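Local atomic coordinates of mandelate racemase/muconate lactonizing enzyme family protein (Sulfitobacter sp. NAS-14.1, PDB entry 3T4W), a protein that probably catalyses a metal-assisted reaction of the enolase superfamily, in which a proton is abstracted next to a substrate carboxylate, although its own substrate is not established. Residues L28-T33 / A74-V79; T111-F116 / R283-A288. One frame throughout, in Å; residues are numbered along the deposited sequence.

Contact 1 of 2, residues L28-T33 / A74-V79; sequences LEVIVT and AVIEDV
L28 and V30, alternate residues on one face of the strand 28-33, pack on I76 of the helix 74-79 through methyl groups. CG2 of V30 lies 3.9 Å from CG2 of I76, the two side chains crossing obliquely, and CD1 of L28 meets the same I76 methyl more loosely, CG2 being 4.2 Å away. The first torsion of I76 (chi1 -66°) places CG2 anti to the backbone N, and this is the branch that reaches the strand.

The second leucine methyl works on the helix surface itself. CD2 of L28 sits 3.8 Å from CA of E77 and 4.0 Å from its CG; the two side chains cross at about a right angle, and the glutamate meets the methyl through its backbone CA and the CG of its aliphatic stem. The axes of strand and helix segments pass 9.5 Å apart, nearly antiparallel at 162°. The pair belongs to the N-terminal capping domain, as in the enolase superfamily, where a three-stranded antiparallel sheet packs against helices; within this chain 25-33 is an edge strand of that sheet, next to 45-52, and I76 also touches I46 and V48 on the central strand.

Polar bonding lies around the contact: E29, pointing away from the helix, forms a salt bridge with R397, and D78 forms one with R82.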
loop_
_atom_site.group_PDB
_atom_site.type_symbol
_atom_site.label_atom_id
_atom_site.label_comp_id
_atom_site.label_asym_id
_atom_site.label_seq_id
_atom_site.Cartn_x
_atom_site.Cartn_y
_atom_site.Cartn_z
ATOM N N LEU A 28 43.843 26.381 -6.531
ATOM C CA LEU A 28 42.439 26.750 -6.560
ATOM C C LEU A 28 42.289 28.255 -6.503
ATOM O O LEU A 28 42.830 28.907 -5.610
ATOM C CB LEU A 28 41.689 26.121 -5.386
ATOM C CG LEU A 28 40.496 26.951 -4.899
ATOM C CD1 LEU A 28 39.270 26.677 -5.749
ATOM C CD2 LEU A 28 40.210 26.685 -3.429
ATOM N N GLU A 29 41.560 28.802 -7.468
ATOM C CA GLU A 29 41.148 30.201 -7.426
ATOM C C GLU A 29 39.630 30.303 -7.448
ATOM O O GLU A 29 38.960 29.617 -8.228
ATOM C CB GLU A 29 41.746 30.994 -8.589
ATOM C CG GLU A 29 43.095 31.620 -8.277
ATOM C CD GLU A 29 43.758 32.206 -9.510
ATOM O OE1 GLU A 29 43.057 32.869 -10.301
ATOM O OE2 GLU A 29 44.978 32.002 -9.691
ATOM N N VAL A 30 39.092 31.147 -6.577
ATOM C CA VAL A 30 37.661 31.412 -6.550
ATOM C C VAL A 30 37.413 32.798 -7.113
ATOM O O VAL A 30 38.105 33.752 -6.759
ATOM C CB VAL A 30 37.089 31.338 -5.116
ATOM C CG1 VAL A 30 35.686 31.921 -5.073
ATOM C CG2 VAL A 30 37.085 29.906 -4.621
ATOM N N ILE A 31 36.436 32.917 -8.001
ATOM C CA ILE A 31 36.129 34.218 -8.571
ATOM C C ILE A 31 34.631 34.457 -8.569
ATOM O O ILE A 31 33.877 33.715 -9.197
ATOM C CB ILE A 31 36.633 34.344 -10.012
ATOM C CG1 ILE A 31 38.151 34.159 -10.079
ATOM C CG2 ILE A 31 36.214 35.682 -10.604
ATOM C CD1 ILE A 31 38.671 34.019 -11.506
ATOM N N VAL A 32 34.209 35.495 -7.856
ATOM C CA VAL A 32 32.812 35.891 -7.839
ATOM C C VAL A 32 32.578 37.057 -8.800
ATOM O O VAL A 32 33.114 38.149 -8.620
ATOM C CB VAL A 32 32.366 36.274 -6.423
ATOM C CG1 VAL A 32 30.941 36.796 -6.439
ATOM C CG2 VAL A 32 32.504 35.080 -5.496
ATOM N N THR A 33 31.782 36.814 -9.832
ATOM C CA THR A 33 31.517 37.833 -10.833
ATOM C C THR A 33 30.039 38.183 -10.826
ATOM O O THR A 33 29.200 37.343 -10.524
ATOM C CB THR A 33 31.948 37.360 -12.231
ATOM O OG1 THR A 33 32.168 38.493 -13.079
ATOM C CG2 THR A 33 30.887 36.454 -12.841
ATOM N N ALA A 74 35.022 30.550 1.720
ATOM C CA ALA A 74 35.675 29.789 2.777
ATOM C C ALA A 74 35.259 28.329 2.706
ATOM O O ALA A 74 36.066 27.435 2.944
ATOM C CB ALA A 74 35.327 30.365 4.136
ATOM N N VAL A 75 33.990 28.097 2.390
ATOM C CA VAL A 75 33.468 26.744 2.269
ATOM C C VAL A 75 34.154 26.026 1.113
ATOM O O VAL A 75 34.625 24.899 1.268
ATOM C CB VAL A 75 31.941 26.741 2.049
ATOM C CG1 VAL A 75 31.458 25.354 1.701
ATOM C CG2 VAL A 75 31.224 27.276 3.285
ATOM N N ILE A 76 34.226 26.688 -0.040
ATOM C CA ILE A 76 34.884 26.104 -1.207
ATOM C C ILE A 76 36.364 25.831 -0.958
ATOM O O ILE A 76 36.871 24.770 -1.329
ATOM C CB ILE A 76 34.759 26.993 -2.453
ATOM C CG1 ILE A 76 33.296 27.083 -2.899
ATOM C CG2 ILE A 76 35.658 26.456 -3.566
ATOM C CD1 ILE A 76 33.017 28.196 -3.902
ATOM N N GLU A 77 37.057 26.788 -0.343
ATOM C CA GLU A 77 38.471 26.605 -0.024
ATOM C C GLU A 77 38.668 25.376 0.864
ATOM O O GLU A 77 39.564 24.567 0.629
ATOM C CB GLU A 77 39.053 27.848 0.666
ATOM C CG GLU A 77 39.333 29.032 -0.259
ATOM C CD GLU A 77 39.666 30.309 0.507
ATOM O OE1 GLU A 77 40.078 30.209 1.686
ATOM O OE2 GLU A 77 39.513 31.412 -0.068
ATOM N N ASP A 78 37.824 25.244 1.883
ATOM C CA ASP A 78 37.932 24.137 2.829
ATOM C C ASP A 78 37.713 22.804 2.123
ATOM O O ASP A 78 38.536 21.887 2.228
ATOM C CB ASP A 78 36.934 24.315 3.983
ATOM C CG ASP A 78 37.020 23.193 5.020
ATOM O OD1 ASP A 78 36.808 22.013 4.658
ATOM O OD2 ASP A 78 37.282 23.494 6.204
ATOM N N VAL A 79 36.605 22.701 1.395
ATOM C CA VAL A 79 36.281 21.473 0.687
ATOM C C VAL A 79 37.423 21.039 -0.228
ATOM O O VAL A 79 37.750 19.848 -0.307
ATOM C CB VAL A 79 34.986 21.613 -0.129
ATOM C CG1 VAL A 79 34.858 20.465 -1.130
ATOM C CG2 VAL A 79 33.787 21.658 0.803
#

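Contact 2 of 2, residues T111-F116 / R283-A288; sequences TVMGAF and RLTTKA
M113 and T285 mark the nearest backbone approach between helix segment 111-116 and the segment 283-288, a loop running into the start of helix 287-295, their CA atoms 7.3 Å apart. M113 meets two threonines with different parts of its chain. Its CB and CG each lie 3.5 Å from OG1 of T285, as van der Waals neighbours of a hydroxyl whose hydrogen bond goes to the backbone O of R308. With chi1 at -176°, the T285 hydroxyl is swung opposite its backbone N, which turns OG1 toward the methionine.

T286 supplies a methyl instead: its CG2 is 3.8 Å from CG of M113 and 4.0 Å from SD. The methionine crosses both threonines at about a right angle and bends at chi2 (74°) and chi3, so that its far end leads away from that segment. On its other branch T286 is the N-cap of helix 287-295, with OG1 accepting from the backbone N of A288 at 3.2 Å through a bent bond of 137°. The same OG1 donates to the backbone O of T285 at 2.7 Å and is therefore gripped from two directions. Replacing T286 by an alanine removes both branches, and is likely to leave the A288 amide without its cap and the CG and SD of M113 without their methyl neighbour.

The contact joins the capping domain to the barrel. Segment 283-288 follows strand 278-280 and leads into helix 287-295, while T286 also touches Y96 of helix 92-101 and E314 of helix 312-323. Helix 110-130 continues the packing on its other side, where T111 and A115 lie against helix 69-83.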
loop_
_atom_site.group_PDB
_atom_site.type_symbol
_atom_site.label_atom_id
_atom_site.label_comp_id
_atom_site.label_asym_id
_atom_site.label_seq_id
_atom_site.Cartn_x
_atom_site.Cartn_y
_atom_site.Cartn_z
ATOM N N THR A 111 25.105 23.100 1.250
ATOM C CA THR A 111 26.173 24.095 1.091
ATOM C C THR A 111 27.520 23.478 0.680
ATOM O O THR A 111 28.168 23.962 -0.247
ATOM C CB THR A 111 26.346 24.996 2.350
ATOM O OG1 THR A 111 25.432 26.094 2.281
ATOM C CG2 THR A 111 27.758 25.555 2.425
ATOM N N VAL A 112 27.937 22.413 1.362
ATOM C CA VAL A 112 29.182 21.744 1.009
ATOM C C VAL A 112 29.077 21.201 -0.413
ATOM O O VAL A 112 29.962 21.406 -1.247
ATOM C CB VAL A 112 29.525 20.604 1.988
ATOM C CG1 VAL A 112 30.668 19.771 1.450
ATOM C CG2 VAL A 112 29.888 21.161 3.347
ATOM N N MET A 113 27.972 20.533 -0.695
ATOM C CA MET A 113 27.775 19.936 -2.001
ATOM C C MET A 113 27.717 20.983 -3.108
ATOM O O MET A 113 28.080 20.709 -4.254
ATOM C CB MET A 113 26.526 19.057 -2.000
ATOM C CG MET A 113 26.683 17.819 -2.843
ATOM S SD MET A 113 27.733 16.503 -2.161
ATOM C CE MET A 113 28.868 17.319 -1.040
ATOM N N GLY A 114 27.269 22.187 -2.769
ATOM C CA GLY A 114 27.286 23.268 -3.731
ATOM C C GLY A 114 28.727 23.606 -4.060
ATOM O O GLY A 114 29.067 23.883 -5.210
ATOM N N ALA A 115 29.579 23.584 -3.038
ATOM C CA ALA A 115 30.990 23.885 -3.229
ATOM C C ALA A 115 31.636 22.780 -4.053
ATOM O O ALA A 115 32.350 23.055 -5.007
ATOM C CB ALA A 115 31.704 24.042 -1.886
ATOM N N PHE A 116 31.367 21.530 -3.688
ATOM C CA PHE A 116 31.972 20.405 -4.381
ATOM C C PHE A 116 31.571 20.336 -5.844
ATOM O O PHE A 116 32.382 19.972 -6.697
ATOM C CB PHE A 116 31.639 19.076 -3.713
ATOM C CG PHE A 116 32.121 17.888 -4.489
ATOM C CD1 PHE A 116 33.439 17.478 -4.405
ATOM C CD2 PHE A 116 31.264 17.190 -5.321
ATOM C CE1 PHE A 116 33.888 16.384 -5.129
ATOM C CE2 PHE A 116 31.714 16.098 -6.047
ATOM C CZ PHE A 116 33.027 15.696 -5.948
ATOM N N ARG A 283 16.376 22.893 -6.420
ATOM C CA ARG A 283 16.710 23.082 -5.011
ATOM C C ARG A 283 17.133 21.788 -4.323
ATOM O O ARG A 283 17.390 21.771 -3.121
ATOM C CB ARG A 283 15.563 23.770 -4.272
ATOM C CG ARG A 283 15.366 25.223 -4.716
ATOM C CD ARG A 283 14.358 25.971 -3.850
ATOM N NE ARG A 283 13.001 25.924 -4.388
ATOM C CZ ARG A 283 11.958 26.524 -3.820
ATOM N NH1 ARG A 283 12.119 27.208 -2.696
ATOM N NH2 ARG A 283 10.753 26.445 -4.373
ATOM N N LEU A 284 17.233 20.717 -5.103
ATOM C CA LEU A 284 17.614 19.413 -4.580
ATOM C C LEU A 284 19.097 19.129 -4.785
ATOM O O LEU A 284 19.735 19.701 -5.672
ATOM C CB LEU A 284 16.782 18.312 -5.248
ATOM C CG LEU A 284 15.277 18.420 -5.036
ATOM C CD1 LEU A 284 14.598 17.106 -5.421
ATOM C CD2 LEU A 284 14.964 18.812 -3.581
ATOM N N THR A 285 19.644 18.230 -3.976
ATOM C CA THR A 285 21.061 17.915 -4.079
ATOM C C THR A 285 21.352 16.437 -3.834
ATOM O O THR A 285 20.784 15.825 -2.927
ATOM C CB THR A 285 21.908 18.777 -3.110
ATOM O OG1 THR A 285 23.302 18.508 -3.320
ATOM C CG2 THR A 285 21.538 18.482 -1.647
ATOM N N THR A 286 22.249 15.884 -4.648
ATOM C CA THR A 286 22.613 14.461 -4.614
ATOM C C THR A 286 21.488 13.514 -5.039
ATOM O O THR A 286 20.299 13.830 -4.934
ATOM C CB THR A 286 23.192 14.001 -3.241
ATOM O OG1 THR A 286 22.135 13.572 -2.370
ATOM C CG2 THR A 286 24.027 15.110 -2.582
ATOM N N LYS A 287 21.888 12.339 -5.511
ATOM C CA LYS A 287 20.957 11.320 -5.967
ATOM C C LYS A 287 20.096 10.800 -4.814
ATOM O O LYS A 287 19.041 10.211 -5.037
ATOM C CB LYS A 287 21.729 10.169 -6.616
ATOM C CG LYS A 287 22.408 9.259 -5.613
ATOM C CD LYS A 287 23.708 8.682 -6.132
ATOM C CE LYS A 287 24.535 8.142 -4.963
ATOM N NZ LYS A 287 25.912 8.719 -4.906
ATOM N N ALA A 288 20.549 11.012 -3.580
ATOM C CA ALA A 288 19.811 10.540 -2.410
ATOM C C ALA A 288 18.518 11.331 -2.201
ATOM O O ALA A 288 17.617 10.891 -1.484
ATOM C CB ALA A 288 20.678 10.614 -1.165
#

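How the contacts relate
The two contacts, with centres 16 Å apart, are joined by the packing of helix 69-83 on helix 110-130. The CG1 branch of I76 rests 3.6 Å from CB of A115, and CG2 of V79 lies 3.7 Å from CG1 of V112. Contact 1 joins the sheet of the capping domain to helix 69-83, and contact 2 joins helix 110-130 to the barrel. Both border the second subunit: OD2 of D78 accepts a hydrogen bond from the backbone N of G68 of the second subunit, and T111 packs on its T111. As in other enolase-superfamily members, the active site is expected between barrel and capping domain, and contact 2 belongs to that interdomain boundary.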